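PDB 5H5M: alpha-catenin-like protein hmp-1, which binds beta-catenin and actin filaments as part of the cadherin-catenin complex of adherens junctions, and is required for cell migration and shape changes during embryonic body enclosure and elongation. Local coordinates for residues 114-119 with 233-238; 157-162 with 222-227; 165-170 with 177-182. All coordinates share one frame; numbering follows the deposited sequence.

Contact 1. Residues 114-119 with 233-238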
loop_
_atom_site.group_PDB
_atom_site.type_symbol
_atom_site.label_atom_id
_atom_site.label_comp_id
_atom_site.label_asym_id
_atom_site.label_seq_id
_atom_site.Cartn_x
_atom_site.Cartn_y
_atom_site.Cartn_z
ATOM N N ALA A 114 3.135 2.242 -6.541
ATOM C CA ALA A 114 2.448 3.457 -6.126
ATOM C C ALA A 114 1.123 3.083 -5.472
ATOM O O ALA A 114 0.710 3.688 -4.481
ATOM C CB ALA A 114 2.222 4.391 -7.312
ATOM N N ILE A 115 0.460 2.079 -6.037
ATOM C CA ILE A 115 -0.778 1.564 -5.465
ATOM C C ILE A 115 -0.487 0.848 -4.142
ATOM O O ILE A 115 -1.226 0.997 -3.168
ATOM C CB ILE A 115 -1.506 0.618 -6.459
ATOM C CG1 ILE A 115 -2.567 1.387 -7.255
ATOM C CG2 ILE A 115 -2.171 -0.541 -5.735
ATOM C CD1 ILE A 115 -2.043 2.589 -8.021
ATOM N N VAL A 116 0.605 0.093 -4.103
ATOM C CA VAL A 116 0.991 -0.610 -2.882
ATOM C C VAL A 116 1.356 0.386 -1.777
ATOM O O VAL A 116 1.110 0.122 -0.599
ATOM C CB VAL A 116 2.159 -1.582 -3.137
ATOM C CG1 VAL A 116 2.586 -2.264 -1.852
ATOM C CG2 VAL A 116 1.749 -2.622 -4.165
ATOM N N ASP A 117 1.916 1.535 -2.160
ATOM C CA ASP A 117 2.140 2.633 -1.214
ATOM C C ASP A 117 0.866 2.972 -0.451
ATOM O O ASP A 117 0.878 3.123 0.771
ATOM C CB ASP A 117 2.629 3.895 -1.927
ATOM C CG ASP A 117 4.118 3.895 -2.175
ATOM O OD1 ASP A 117 4.535 4.493 -3.186
ATOM O OD2 ASP A 117 4.872 3.314 -1.367
ATOM N N HIS A 118 -0.226 3.102 -1.197
ATOM C CA HIS A 118 -1.520 3.445 -0.631
ATOM C C HIS A 118 -2.075 2.308 0.222
ATOM O O HIS A 118 -2.586 2.541 1.315
ATOM C CB HIS A 118 -2.502 3.810 -1.748
ATOM C CG HIS A 118 -2.175 5.099 -2.444
ATOM N ND1 HIS A 118 -1.135 5.215 -3.340
ATOM C CD2 HIS A 118 -2.743 6.322 -2.363
ATOM C CE1 HIS A 118 -1.078 6.459 -3.784
ATOM N NE2 HIS A 118 -2.042 7.152 -3.208
ATOM N N ILE A 119 -1.963 1.081 -0.279
ATOM C CA ILE A 119 -2.432 -0.098 0.446
ATOM C C ILE A 119 -1.654 -0.287 1.745
ATOM O O ILE A 119 -2.227 -0.637 2.782
ATOM C CB ILE A 119 -2.312 -1.371 -0.416
ATOM C CG1 ILE A 119 -3.218 -1.260 -1.646
ATOM C CG2 ILE A 119 -2.667 -2.613 0.392
ATOM C CD1 ILE A 119 -3.203 -2.482 -2.534
ATOM N N ASN A 233 -5.029 -10.184 -3.116
ATOM C CA ASN A 233 -5.092 -11.092 -4.257
ATOM C C ASN A 233 -4.784 -10.429 -5.599
ATOM O O ASN A 233 -4.487 -11.119 -6.572
ATOM C CB ASN A 233 -6.467 -11.757 -4.321
ATOM C CG ASN A 233 -6.501 -13.083 -3.594
ATOM O OD1 ASN A 233 -7.180 -13.234 -2.580
ATOM N ND2 ASN A 233 -5.759 -14.056 -4.112
ATOM N N ILE A 234 -4.864 -9.103 -5.659
ATOM C CA ILE A 234 -4.484 -8.385 -6.873
ATOM C C ILE A 234 -3.178 -7.629 -6.640
ATOM O O ILE A 234 -2.839 -6.698 -7.371
ATOM C CB ILE A 234 -5.582 -7.403 -7.342
ATOM C CG1 ILE A 234 -5.795 -6.283 -6.322
ATOM C CG2 ILE A 234 -6.890 -8.140 -7.609
ATOM C CD1 ILE A 234 -6.532 -5.084 -6.898
ATOM N N THR A 235 -2.450 -8.052 -5.611
ATOM C CA THR A 235 -1.176 -7.447 -5.246
ATOM C C THR A 235 -0.077 -8.506 -5.249
ATOM O O THR A 235 -0.230 -9.572 -4.651
ATOM C CB THR A 235 -1.246 -6.776 -3.849
ATOM O OG1 THR A 235 -2.231 -5.733 -3.860
ATOM C CG2 THR A 235 0.106 -6.192 -3.456
ATOM N N THR A 236 1.028 -8.219 -5.930
ATOM C CA THR A 236 2.146 -9.149 -5.944
ATOM C C THR A 236 2.887 -9.053 -4.618
ATOM O O THR A 236 3.170 -7.957 -4.131
ATOM C CB THR A 236 3.117 -8.874 -7.105
ATOM O OG1 THR A 236 3.806 -7.645 -6.870
ATOM C CG2 THR A 236 2.363 -8.785 -8.425
ATOM N N LEU A 237 3.190 -10.208 -4.038
ATOM C CA LEU A 237 3.814 -10.286 -2.722
ATOM C C LEU A 237 5.128 -9.510 -2.632
ATOM O O LEU A 237 5.392 -8.850 -1.626
ATOM C CB LEU A 237 4.051 -11.750 -2.345
ATOM C CG LEU A 237 4.776 -12.029 -1.027
ATOM C CD1 LEU A 237 4.040 -11.391 0.134
ATOM C CD2 LEU A 237 4.918 -13.529 -0.814
ATOM N N ASP A 238 5.946 -9.577 -3.676
ATOM C CA ASP A 238 7.240 -8.908 -3.633
ATOM C C ASP A 238 7.101 -7.392 -3.547
ATOM O O ASP A 238 7.832 -6.743 -2.796
ATOM C CB ASP A 238 8.091 -9.270 -4.843
ATOM C CG ASP A 238 9.492 -8.701 -4.743
ATOM O OD1 ASP A 238 9.768 -7.677 -5.404
ATOM O OD2 ASP A 238 10.307 -9.264 -3.978
#

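Contact 2. Residues 157-162 with 222-227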
loop_
_atom_site.group_PDB
_atom_site.type_symbol
_atom_site.label_atom_id
_atom_site.label_comp_id
_atom_site.label_asym_id
_atom_site.label_seq_id
_atom_site.Cartn_x
_atom_site.Cartn_y
_atom_site.Cartn_z
ATOM N N ASN A 157 -12.987 6.696 4.315
ATOM C CA ASN A 157 -12.766 7.342 3.025
ATOM C C ASN A 157 -11.473 6.878 2.364
ATOM O O ASN A 157 -11.420 6.691 1.150
ATOM C CB ASN A 157 -12.733 8.864 3.175
ATOM C CG ASN A 157 -14.033 9.428 3.705
ATOM O OD1 ASN A 157 -15.064 8.760 3.691
ATOM N ND2 ASN A 157 -13.990 10.675 4.168
ATOM N N GLU A 158 -10.431 6.695 3.170
ATOM C CA GLU A 158 -9.136 6.283 2.645
ATOM C C GLU A 158 -9.179 4.866 2.070
ATOM O O GLU A 158 -8.776 4.651 0.926
ATOM C CB GLU A 158 -8.060 6.377 3.727
ATOM C CG GLU A 158 -6.647 6.161 3.202
ATOM C CD GLU A 158 -5.588 6.293 4.285
ATOM O OE1 GLU A 158 -5.951 6.544 5.455
ATOM O OE2 GLU A 158 -4.388 6.144 3.962
ATOM N N ILE A 159 -9.672 3.901 2.846
ATOM C CA ILE A 159 -9.659 2.517 2.378
ATOM C C ILE A 159 -10.571 2.347 1.169
ATOM O O ILE A 159 -10.306 1.518 0.305
ATOM C CB ILE A 159 -10.074 1.504 3.479
ATOM C CG1 ILE A 159 -11.486 1.778 3.993
ATOM C CG2 ILE A 159 -9.070 1.508 4.623
ATOM C CD1 ILE A 159 -12.048 0.644 4.831
ATOM N N VAL A 160 -11.630 3.147 1.100
ATOM C CA VAL A 160 -12.531 3.106 -0.044
ATOM C C VAL A 160 -11.828 3.648 -1.284
ATOM O O VAL A 160 -11.827 3.014 -2.338
ATOM C CB VAL A 160 -13.825 3.909 0.221
ATOM C CG1 VAL A 160 -14.549 4.213 -1.084
ATOM C CG2 VAL A 160 -14.738 3.142 1.176
ATOM N N SER A 161 -11.216 4.816 -1.136
ATOM C CA SER A 161 -10.489 5.461 -2.221
ATOM C C SER A 161 -9.328 4.607 -2.727
ATOM O O SER A 161 -9.139 4.456 -3.933
ATOM C CB SER A 161 -9.973 6.826 -1.766
ATOM O OG SER A 161 -9.142 7.409 -2.751
ATOM N N VAL A 162 -8.554 4.055 -1.798
ATOM C CA VAL A 162 -7.413 3.213 -2.144
ATOM C C VAL A 162 -7.860 1.939 -2.865
ATOM O O VAL A 162 -7.229 1.513 -3.838
ATOM C CB VAL A 162 -6.593 2.843 -0.887
ATOM C CG1 VAL A 162 -5.556 1.778 -1.207
ATOM C CG2 VAL A 162 -5.923 4.085 -0.313
ATOM N N ASP A 222 -16.471 -7.492 8.921
ATOM C CA ASP A 222 -16.639 -8.553 7.930
ATOM C C ASP A 222 -16.340 -8.048 6.518
ATOM O O ASP A 222 -15.709 -8.745 5.724
ATOM C CB ASP A 222 -18.055 -9.134 7.979
ATOM C CG ASP A 222 -18.302 -9.984 9.215
ATOM O OD1 ASP A 222 -17.325 -10.341 9.908
ATOM O OD2 ASP A 222 -19.480 -10.304 9.488
ATOM N N LYS A 223 -16.797 -6.836 6.212
ATOM C CA LYS A 223 -16.593 -6.249 4.890
ATOM C C LYS A 223 -15.143 -5.820 4.680
ATOM O O LYS A 223 -14.591 -5.996 3.594
ATOM C CB LYS A 223 -17.516 -5.049 4.677
ATOM C CG LYS A 223 -18.999 -5.361 4.723
ATOM C CD LYS A 223 -19.421 -6.263 3.583
ATOM C CE LYS A 223 -20.917 -6.525 3.622
ATOM N NZ LYS A 223 -21.340 -7.453 2.538
ATOM N N VAL A 224 -14.533 -5.251 5.717
ATOM C CA VAL A 224 -13.134 -4.841 5.644
ATOM C C VAL A 224 -12.225 -6.055 5.439
ATOM O O VAL A 224 -11.276 -6.008 4.656
ATOM C CB VAL A 224 -12.703 -4.068 6.911
ATOM C CG1 VAL A 224 -11.181 -3.973 7.005
ATOM C CG2 VAL A 224 -13.333 -2.684 6.923
ATOM N N ARG A 225 -12.530 -7.144 6.138
ATOM C CA ARG A 225 -11.765 -8.379 6.010
ATOM C C ARG A 225 -11.841 -8.905 4.578
ATOM O O ARG A 225 -10.838 -9.317 3.996
ATOM C CB ARG A 225 -12.278 -9.428 6.998
ATOM C CG ARG A 225 -11.519 -10.746 6.974
ATOM C CD ARG A 225 -11.934 -11.640 8.135
ATOM N NE ARG A 225 -11.568 -11.064 9.429
ATOM C CZ ARG A 225 -12.429 -10.521 10.286
ATOM N NH1 ARG A 225 -13.723 -10.480 9.998
ATOM N NH2 ARG A 225 -11.998 -10.020 11.436
ATOM N N LEU A 226 -13.048 -8.876 4.023
ATOM C CA LEU A 226 -13.285 -9.253 2.638
ATOM C C LEU A 226 -12.456 -8.389 1.686
ATOM O O LEU A 226 -11.796 -8.896 0.785
ATOM C CB LEU A 226 -14.776 -9.127 2.309
ATOM C CG LEU A 226 -15.182 -9.283 0.844
ATOM C CD1 LEU A 226 -14.702 -10.617 0.350
ATOM C CD2 LEU A 226 -16.687 -9.177 0.675
ATOM N N LEU A 227 -12.496 -7.079 1.902
ATOM C CA LEU A 227 -11.810 -6.133 1.034
ATOM C C LEU A 227 -10.297 -6.300 1.112
ATOM O O LEU A 227 -9.602 -6.248 0.095
ATOM C CB LEU A 227 -12.201 -4.699 1.398
ATOM C CG LEU A 227 -11.389 -3.596 0.714
ATOM C CD1 LEU A 227 -11.587 -3.651 -0.788
ATOM C CD2 LEU A 227 -11.753 -2.222 1.263
#

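Contact 3. Residues 165-170 with 177-182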
loop_
_atom_site.group_PDB
_atom_site.type_symbol
_atom_site.label_atom_id
_atom_site.label_comp_id
_atom_site.label_asym_id
_atom_site.label_seq_id
_atom_site.Cartn_x
_atom_site.Cartn_y
_atom_site.Cartn_z
ATOM N N LEU A 165 -8.642 2.851 -6.368
ATOM C CA LEU A 165 -7.411 3.204 -7.068
ATOM C C LEU A 165 -6.670 1.943 -7.507
ATOM O O LEU A 165 -6.067 1.903 -8.580
ATOM C CB LEU A 165 -6.514 4.073 -6.176
ATOM C CG LEU A 165 -5.167 4.560 -6.726
ATOM C CD1 LEU A 165 -5.362 5.720 -7.681
ATOM C CD2 LEU A 165 -4.218 4.955 -5.594
ATOM N N SER A 166 -6.734 0.908 -6.675
ATOM C CA SER A 166 -6.052 -0.356 -6.948
ATOM C C SER A 166 -6.580 -1.065 -8.196
ATOM O O SER A 166 -5.827 -1.728 -8.912
ATOM C CB SER A 166 -6.180 -1.291 -5.744
ATOM O OG SER A 166 -5.600 -0.712 -4.589
ATOM N N CYS A 167 -7.876 -0.920 -8.451
ATOM C CA CYS A 167 -8.538 -1.647 -9.527
ATOM C C CYS A 167 -7.989 -1.301 -10.914
ATOM O O CYS A 167 -8.060 -2.117 -11.833
ATOM C CB CYS A 167 -10.044 -1.385 -9.477
ATOM S SG CYS A 167 -10.846 -2.101 -8.015
ATOM N N GLN A 168 -7.432 -0.104 -11.055
ATOM C CA GLN A 168 -6.887 0.348 -12.333
ATOM C C GLN A 168 -5.715 -0.508 -12.806
ATOM O O GLN A 168 -5.433 -0.576 -14.001
ATOM C CB GLN A 168 -6.424 1.804 -12.241
ATOM C CG GLN A 168 -7.378 2.738 -11.531
ATOM C CD GLN A 168 -6.878 4.169 -11.541
ATOM O OE1 GLN A 168 -5.961 4.512 -12.290
ATOM N NE2 GLN A 168 -7.473 5.013 -10.705
ATOM N N LEU A 169 -5.027 -1.153 -11.872
ATOM C CA LEU A 169 -3.808 -1.876 -12.207
ATOM C C LEU A 169 -3.979 -3.387 -12.164
ATOM O O LEU A 169 -3.002 -4.130 -12.254
ATOM C CB LEU A 169 -2.677 -1.458 -11.270
ATOM C CG LEU A 169 -2.350 0.036 -11.274
ATOM C CD1 LEU A 169 -1.079 0.274 -10.510
ATOM C CD2 LEU A 169 -2.223 0.557 -12.695
ATOM N N SER A 170 -5.219 -3.842 -12.032
ATOM C CA SER A 170 -5.496 -5.271 -12.036
ATOM C C SER A 170 -6.303 -5.671 -13.265
ATOM O O SER A 170 -7.273 -5.002 -13.620
ATOM C CB SER A 170 -6.240 -5.683 -10.767
ATOM O OG SER A 170 -6.540 -7.066 -10.795
ATOM N N SER A 177 -14.328 -6.775 -9.543
ATOM C CA SER A 177 -15.765 -6.674 -9.332
ATOM C C SER A 177 -16.116 -6.758 -7.848
ATOM O O SER A 177 -16.894 -5.950 -7.342
ATOM C CB SER A 177 -16.499 -7.763 -10.107
ATOM O OG SER A 177 -17.887 -7.714 -9.839
ATOM N N VAL A 178 -15.530 -7.733 -7.156
ATOM C CA VAL A 178 -15.756 -7.900 -5.723
ATOM C C VAL A 178 -15.239 -6.695 -4.939
ATOM O O VAL A 178 -15.917 -6.188 -4.044
ATOM C CB VAL A 178 -15.085 -9.185 -5.191
ATOM C CG1 VAL A 178 -15.049 -9.187 -3.664
ATOM C CG2 VAL A 178 -15.806 -10.418 -5.717
ATOM N N ILE A 179 -14.045 -6.233 -5.291
ATOM C CA ILE A 179 -13.433 -5.079 -4.639
ATOM C C ILE A 179 -14.289 -3.820 -4.770
ATOM O O ILE A 179 -14.483 -3.088 -3.797
ATOM C CB ILE A 179 -12.028 -4.802 -5.216
ATOM C CG1 ILE A 179 -11.072 -5.937 -4.834
ATOM C CG2 ILE A 179 -11.493 -3.460 -4.723
ATOM C CD1 ILE A 179 -9.755 -5.907 -5.565
ATOM N N GLN A 180 -14.807 -3.575 -5.968
ATOM C CA GLN A 180 -15.603 -2.377 -6.207
ATOM C C GLN A 180 -16.946 -2.429 -5.479
ATOM O O GLN A 180 -17.382 -1.427 -4.911
ATOM C CB GLN A 180 -15.813 -2.165 -7.705
ATOM C CG GLN A 180 -14.555 -1.678 -8.408
ATOM C CD GLN A 180 -14.714 -1.564 -9.906
ATOM O OE1 GLN A 180 -15.498 -2.287 -10.518
ATOM N NE2 GLN A 180 -13.959 -0.652 -10.508
ATOM N N HIS A 181 -17.597 -3.591 -5.493
ATOM C CA HIS A 181 -18.858 -3.759 -4.773
ATOM C C HIS A 181 -18.660 -3.605 -3.266
ATOM O O HIS A 181 -19.445 -2.936 -2.587
ATOM C CB HIS A 181 -19.492 -5.117 -5.075
ATOM C CG HIS A 181 -20.030 -5.240 -6.469
ATOM N ND1 HIS A 181 -19.239 -5.581 -7.546
ATOM C CD2 HIS A 181 -21.277 -5.058 -6.959
ATOM C CE1 HIS A 181 -19.981 -5.611 -8.639
ATOM N NE2 HIS A 181 -21.221 -5.296 -8.313
ATOM N N THR A 182 -17.598 -4.219 -2.754
ATOM C CA THR A 182 -17.279 -4.159 -1.335
ATOM C C THR A 182 -16.949 -2.731 -0.911
ATOM O O THR A 182 -17.363 -2.285 0.157
ATOM C CB THR A 182 -16.103 -5.090 -0.989
ATOM O OG1 THR A 182 -16.382 -6.411 -1.469
ATOM C CG2 THR A 182 -15.873 -5.132 0.517
#

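Contact 1. Residues 114-119 with 233-238
Thr235 presents its two branches to two different residues of helix 92-122, and the contact between the two segments rests on one methyl-methyl touch and one van der Waals touch of a methyl on a hydroxyl. Its methyl CG2 lies 4.0 Å from CG2 of Val116, while its OG1 stands 3.6 Å from CD1 of Ile119. The split follows from chi1 of -61°, which sets OG1 beside the backbone N of Thr235 and puts CG2 opposite that N. The extended CG1 arm of Ile119 (chi2 -178°) carries CD1 to the hydroxyl, the two side chains running antiparallel past one another. Val116 also packs on Phe240 and Val243 of helix 237-260, which follows Thr235.

The polar interactions stay on each side of the interface. OG1 of Thr235 is hydrogen-bonded to the carbonyl O of Leu231, one turn back, which satisfies the hydroxyl even though a methyl group is its neighbour across the contact. On helix 92-122, ND1 of His118 donates to O of Ala114 at 2.7 Å with the acceptor in the ring plane. Since NE2 of His118 bonds to OG of Ser53, the ring is gripped at both nitrogens and its rotation is fixed.

The example illustrates how a short connection between two consecutive helices, 207-233 and 237-260, is seated against a third helix in the M domain of an alpha-catenin, a region of the vinculin family built from four-helix bundles.

Contact 2. Residues 157-162 with 222-227
Ile159 of helix 142-166 meets Val224 of helix 207-233 through its terminal methyl CD1, and its side chain can be traced outward from the backbone. The CB bond points at the opposing helix. There CG1 takes the place between the backbone N and the carbonyl carbon (chi1 60°), a sterically costly choice, and CG2 is left beside the N. From CG1 the chain runs on extended, carrying CD1 to 4.1 Å from CG2 of Val224. Here a methyl end touches a methyl branch, and the two side chains cross at about a right angle. Phe123, from the loop after helix 92-122, touches both Ile159 and Leu227.

Backbone and side chain share the second touch: the carbonyl O of Ile159 lies 4.1 Å from CD2 of Leu227. Leu227 continues on to Leu186 of helix 173-202, bringing a third helix into the same core. Asp222 and Arg225, joined by a long salt bridge from NH1 to OD1, take no part in the contact.

With CA atoms of Ile159 and Val224 8.8 Å apart and aliphatic side chains making the side-chain contact, this is the hydrophobic interior of an alpha-helical bundle, as in the helical bundles from which vinculin/alpha-catenin proteins are built.

Contact 3. Residues 165-170 with 177-182
The amide of Gln180 is the flat group that borders Cys167: its NE2 comes to 4.1 Å from CB of Cys167, a van der Waals approach and not a hydrogen bond. The other flat group, the His181 ring, belongs to helix 173-202 alone and has the carbonyl carbon of Ser177 at its edge, in plane. Its modelled bond from ND1 to that carbonyl is too short to be relied on.

At the centre stands the sulfur. SG of Cys167, set beside its own backbone N (chi1 -68°), sits 3.6 Å from CG2 of Ile179 and 3.8 Å from CG of Gln180. It thus rests on one branched aliphatic side chain and on the methylene part of a polar one. Cys167 also packs on Val176, one helical turn before Gln180. Further along the helix, O of Val178 accepts from both OG1 of Thr182, at 2.6 Å, and the Thr182 N, the two donors arriving from opposite faces of the carbonyl plane.

Cys167 and Ile179 are buried, whereas Gln180 is exposed, with its chain extended beyond CG. A thiol among carbons is held by dispersion and fit, and in such apolar surroundings it would probably stay neutral.

Followed from the N terminus, the chain passes 114-119, then 157-162 and 165-170 on or just beyond helix 142-166, before any loop is closed. Contact 3 closes first, at 177-182, across the short turn into helix 173-202. Contact 2 closes next, at 222-227, and contact 1 last, at 233-238. The three loops are therefore nested one inside another and none cross. Contact 2 ties helix 142-166 to helix 207-233, contact 3 ties its C-terminal end region to helix 173-202, and contact 1 draws the exit from helix 207-233 back to helix 92-122. Ile179 packs against both Leu227 and Ile234, and Val162 against Ile119, joining the contacts into one continuous core.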